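Local coordinates for protein five-membered-cyclitol-phosphate synthase (Streptomyces citricolor, PDB 6K96) that belongs to the myo-inositol-1-phosphate synthase family, binds nicotinamide-adenine-dinucleotide and a sodium ion, and contains a Rossmann-type domain, at residues N14-L19 with L55-A60. Residues are numbered along the deposited sequence; the frame is centred on the assembly and turned at random.
With NA (sodium ion), chain H; NAD (nicotinamide-adenine-dinucleotide), chain G.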
ATOM      1  N   ASN B  14      22.557  -3.392  18.602  1.00 33.32           N
ATOM      2  CA  ASN B  14      21.210  -2.770  18.532  1.00 32.54           C
ATOM      3  C   ASN B  14      20.333  -3.379  19.634  1.00 31.79           C
ATOM      4  O   ASN B  14      19.731  -2.597  20.372  1.00 32.25           O
ATOM      5  CB  ASN B  14      20.695  -2.841  17.107  1.00 32.02           C
ATOM      6  CG  ASN B  14      21.378  -1.816  16.249  1.00 32.21           C
ATOM      7  OD1 ASN B  14      21.855  -0.813  16.774  1.00 33.30           O
ATOM      8  ND2 ASN B  14      21.404  -2.033  14.951  1.00 31.36           N
ATOM      9  N   ASN B  15      20.364  -4.701  19.831  1.00 30.70           N
ATOM     10  CA  ASN B  15      19.461  -5.385  20.800  1.00 29.73           C
ATOM     11  C   ASN B  15      19.658  -4.807  22.224  1.00 30.65           C
ATOM     12  O   ASN B  15      18.649  -4.704  23.016  1.00 32.00           O
ATOM     13  CB  ASN B  15      19.602  -6.896  20.722  1.00 28.72           C
ATOM     14  CG  ASN B  15      19.109  -7.541  19.436  1.00 27.94           C
ATOM     15  OD1 ASN B  15      18.699  -6.861  18.483  1.00 27.24           O
ATOM     16  ND2 ASN B  15      19.149  -8.876  19.391  1.00 26.88           N
ATOM     17  N   ILE B  16      20.873  -4.464  22.607  1.00 31.44           N
ATOM     18  CA  ILE B  16      21.205  -4.040  24.001  1.00 32.12           C
ATOM     19  C   ILE B  16      21.000  -2.533  24.091  1.00 32.44           C
ATOM     20  O   ILE B  16      20.652  -2.048  25.161  1.00 32.63           O
ATOM     21  CB  ILE B  16      22.643  -4.394  24.402  1.00 32.86           C
ATOM     22  CG1 ILE B  16      22.982  -5.861  24.141  1.00 33.21           C
ATOM     23  CG2 ILE B  16      22.885  -4.001  25.853  1.00 33.43           C
ATOM     24  CD1 ILE B  16      22.068  -6.808  24.858  1.00 33.62           C
ATOM     25  N   SER B  17      21.187  -1.804  23.005  1.00 33.03           N
ATOM     26  CA  SER B  17      20.787  -0.367  22.935  1.00 33.43           C
ATOM     27  C   SER B  17      19.320  -0.273  23.276  1.00 33.00           C
ATOM     28  O   SER B  17      18.984   0.493  24.168  1.00 33.73           O
ATOM     29  CB  SER B  17      21.047   0.238  21.600  1.00 33.77           C
ATOM     30  OG  SER B  17      20.549   1.554  21.558  1.00 34.79           O
ATOM     31  N   ALA B  18      18.526  -1.128  22.634  1.00 32.86           N
ATOM     32  CA  ALA B  18      17.066  -1.232  22.792  1.00 33.26           C
ATOM     33  C   ALA B  18      16.714  -1.661  24.209  1.00 34.06           C
ATOM     34  O   ALA B  18      15.837  -1.030  24.796  1.00 36.90           O
ATOM     35  CB  ALA B  18      16.505  -2.158  21.756  1.00 32.82           C
ATOM     36  N   LEU B  19      17.389  -2.640  24.774  1.00 34.56           N
ATOM     37  CA  LEU B  19      17.034  -3.190  26.103  1.00 35.84           C
ATOM     38  C   LEU B  19      17.349  -2.181  27.211  1.00 37.37           C
ATOM     39  O   LEU B  19      16.560  -2.083  28.177  1.00 37.41           O
ATOM     40  CB  LEU B  19      17.814  -4.484  26.348  1.00 34.89           C
ATOM     41  CG  LEU B  19      17.371  -5.228  27.593  1.00 34.55           C
ATOM     42  CD1 LEU B  19      16.049  -5.909  27.359  1.00 34.13           C
ATOM     43  CD2 LEU B  19      18.413  -6.234  27.999  1.00 35.66           C
ATOM     44  N   LEU B  55      16.668  -4.303  36.119  1.00 53.46           N
ATOM     45  CA  LEU B  55      17.828  -4.657  35.259  1.00 52.25           C
ATOM     46  C   LEU B  55      19.055  -3.867  35.726  1.00 51.45           C
ATOM     47  O   LEU B  55      19.043  -2.609  35.662  1.00 49.60           O
ATOM     48  CB  LEU B  55      17.495  -4.271  33.811  1.00 52.41           C
ATOM     49  CG  LEU B  55      17.696  -5.322  32.733  1.00 51.54           C
ATOM     50  CD1 LEU B  55      17.168  -6.665  33.179  1.00 53.19           C
ATOM     51  CD2 LEU B  55      16.982  -4.900  31.468  1.00 52.11           C
ATOM     52  N   THR B  56      20.105  -4.572  36.122  1.00 49.89           N
ATOM     53  CA  THR B  56      21.420  -3.950  36.405  1.00 49.83           C
ATOM     54  C   THR B  56      22.427  -4.581  35.446  1.00 49.77           C
ATOM     55  O   THR B  56      22.636  -5.764  35.520  1.00 50.30           O
ATOM     56  CB  THR B  56      21.790  -4.084  37.886  1.00 50.42           C
ATOM     57  OG1 THR B  56      20.730  -4.722  38.596  1.00 51.28           O
ATOM     58  CG2 THR B  56      22.066  -2.747  38.546  1.00 51.29           C
ATOM     59  N   PHE B  57      22.949  -3.827  34.499  1.00 49.63           N
ATOM     60  CA  PHE B  57      24.008  -4.308  33.600  1.00 48.22           C
ATOM     61  C   PHE B  57      25.295  -4.312  34.418  1.00 50.33           C
ATOM     62  O   PHE B  57      25.626  -3.265  34.991  1.00 51.36           O
ATOM     63  CB  PHE B  57      24.077  -3.396  32.382  1.00 48.63           C
ATOM     64  CG  PHE B  57      22.875  -3.521  31.485  1.00 48.02           C
ATOM     65  CD1 PHE B  57      21.695  -2.856  31.786  1.00 47.23           C
ATOM     66  CD2 PHE B  57      22.903  -4.356  30.375  1.00 47.15           C
ATOM     67  CE1 PHE B  57      20.570  -3.018  31.001  1.00 46.08           C
ATOM     68  CE2 PHE B  57      21.796  -4.466  29.555  1.00 46.86           C
ATOM     69  CZ  PHE B  57      20.631  -3.800  29.875  1.00 46.29           C
ATOM     70  N   VAL B  58      26.007  -5.440  34.480  1.00 50.81           N
ATOM     71  CA  VAL B  58      27.175  -5.589  35.400  1.00 50.27           C
ATOM     72  C   VAL B  58      28.427  -5.883  34.570  1.00 50.71           C
ATOM     73  O   VAL B  58      29.570  -5.657  35.050  1.00 50.85           O
ATOM     74  CB  VAL B  58      26.891  -6.672  36.453  1.00 51.21           C
ATOM     75  CG1 VAL B  58      25.783  -6.206  37.401  1.00 51.55           C
ATOM     76  CG2 VAL B  58      26.538  -8.029  35.830  1.00 51.18           C
ATOM     77  N   ALA B  59      28.214  -6.306  33.325  1.00 49.65           N
ATOM     78  CA  ALA B  59      29.270  -6.917  32.494  1.00 47.97           C
ATOM     79  C   ALA B  59      28.881  -6.817  31.025  1.00 44.42           C
ATOM     80  O   ALA B  59      27.701  -7.014  30.698  1.00 42.37           O
ATOM     81  CB  ALA B  59      29.480  -8.345  32.955  1.00 47.76           C
ATOM     82  N   ALA B  60      29.877  -6.586  30.191  1.00 43.93           N
ATOM     83  CA  ALA B  60      29.706  -6.407  28.743  1.00 44.31           C
ATOM     84  C   ALA B  60      30.994  -6.819  28.040  1.00 45.39           C
ATOM     85  O   ALA B  60      32.091  -6.416  28.505  1.00 46.60           O
ATOM     86  CB  ALA B  60      29.342  -4.973  28.437  1.00 44.18           C
TER
HETATM   87 NA    NA H 401      18.577  -6.361  16.117  1.00 27.09          NA
HETATM   88  PA  NAD G 400      24.308  -6.248  16.306  1.00 29.78           P
HETATM   89  O1A NAD G 400      25.036  -6.495  15.041  1.00 29.76           O
HETATM   90  O2A NAD G 400      23.736  -4.866  16.466  1.00 30.34           O
HETATM   91  O5B NAD G 400      25.085  -6.673  17.612  1.00 30.93           O
HETATM   92  C5B NAD G 400      26.221  -7.539  17.385  1.00 33.59           C
HETATM   93  C4B NAD G 400      27.313  -7.178  18.357  1.00 35.21           C
HETATM   94  O4B NAD G 400      28.243  -8.286  18.598  1.00 36.59           O
HETATM   95  C3B NAD G 400      28.185  -6.016  17.871  1.00 36.05           C
HETATM   96  O3B NAD G 400      28.408  -5.134  18.964  1.00 36.05           O
HETATM   97  C2B NAD G 400      29.482  -6.727  17.494  1.00 37.11           C
HETATM   98  O2B NAD G 400      30.439  -5.708  17.438  1.00 37.92           O
HETATM   99  C1B NAD G 400      29.545  -7.722  18.657  1.00 37.63           C
HETATM  100  N9A NAD G 400      30.500  -8.809  18.567  1.00 39.08           N
HETATM  101  C8A NAD G 400      30.928  -9.366  17.387  1.00 40.23           C
HETATM  102  N7A NAD G 400      31.717 -10.401  17.563  1.00 41.35           N
HETATM  103  C5A NAD G 400      31.792 -10.562  18.942  1.00 40.54           C
HETATM  104  C6A NAD G 400      32.479 -11.501  19.738  1.00 41.38           C
HETATM  105  N6A NAD G 400      33.205 -12.486  19.223  1.00 40.98           N
HETATM  106  N1A NAD G 400      32.321 -11.423  21.088  1.00 42.21           N
HETATM  107  C2A NAD G 400      31.573 -10.414  21.572  1.00 41.28           C
HETATM  108  N3A NAD G 400      30.902  -9.471  20.915  1.00 40.11           N
HETATM  109  C4A NAD G 400      31.037  -9.594  19.581  1.00 40.05           C
HETATM  110  O3  NAD G 400      23.111  -7.287  16.366  1.00 28.66           O
HETATM  111  PN  NAD G 400      21.649  -7.130  17.019  1.00 27.10           P
HETATM  112  O1N NAD G 400      21.830  -6.705  18.425  1.00 27.10           O
HETATM  113  O2N NAD G 400      20.890  -6.342  15.995  1.00 27.21           O
HETATM  114  O5D NAD G 400      21.161  -8.667  17.009  1.00 27.40           O
HETATM  115  C5D NAD G 400      21.963  -9.645  17.791  1.00 27.59           C
HETATM  116  C4D NAD G 400      21.584 -11.038  17.385  1.00 27.48           C
HETATM  117  O4D NAD G 400      20.204 -11.331  17.706  1.00 26.98           O
HETATM  118  C3D NAD G 400      21.743 -11.285  15.878  1.00 27.60           C
HETATM  119  O3D NAD G 400      22.217 -12.604  15.716  1.00 28.24           O
HETATM  120  C2D NAD G 400      20.300 -11.285  15.381  1.00 27.35           C
HETATM  121  O2D NAD G 400      20.018 -12.085  14.248  1.00 27.16           O
HETATM  122  C1D NAD G 400      19.584 -11.936  16.563  1.00 27.20           C
HETATM  123  N1N NAD G 400      18.114 -11.683  16.463  1.00 26.92           N
HETATM  124  C2N NAD G 400      17.649 -10.341  16.251  1.00 26.96           C
HETATM  125  C3N NAD G 400      16.322 -10.073  15.962  1.00 26.33           C
HETATM  126  C7N NAD G 400      15.903  -8.624  15.792  1.00 26.37           C
HETATM  127  O7N NAD G 400      16.702  -7.728  16.033  1.00 26.14           O
HETATM  128  N7N NAD G 400      14.667  -8.374  15.368  1.00 26.09           N
HETATM  129  C4N NAD G 400      15.458 -11.161  15.847  1.00 26.22           C
HETATM  130  C5N NAD G 400      15.879 -12.430  16.226  1.00 26.46           C
HETATM  131  C6N NAD G 400      17.220 -12.685  16.445  1.00 26.73           C
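Phe57 reaches from strand 55-60 into the angle between Ile16 and Leu19, one helical turn apart, and a methyl group from each approaches its ring obliquely. Leu19 CD2 lies 3.8 Å from Phe57 CZ, at the far end of the ring, while Ile16 CG2 comes 3.9 Å from Phe57 CE2. In Ile16 a chi1 of -51° sets CG1 beside the backbone N and turns CG2 anti to that N, toward the ring. Leu19 also meets Leu55, the two side chains crossing at about a right angle with Leu19 CG 3.9 Å from Leu55 CD2. Phe72 stacks with the Phe57 ring and Phe20 meets it edge-to-face, so three aromatic rings cluster here. This buried, wholly apolar seam joins the first helix of a Rossmann fold to the second strand of its parallel sheet, where strand 55-62 lies beside strand 5-10; the axes of segments 14-19 and 55-60 approach to 12.0 Å, their N-to-C directions 139° apart. At its N-terminal end the same helix offers two backbone N-H groups to the dinucleotide diphosphate. Asn14 N donates to NAD O2A at 2.9 Å (164°), and Asn15 N to NAD O1N on the other phosphate at 2.9 Å. Asn15 OD1 binds the sodium ion at 2.4 Å, alongside NAD O2N, NAD O7N and Ser293.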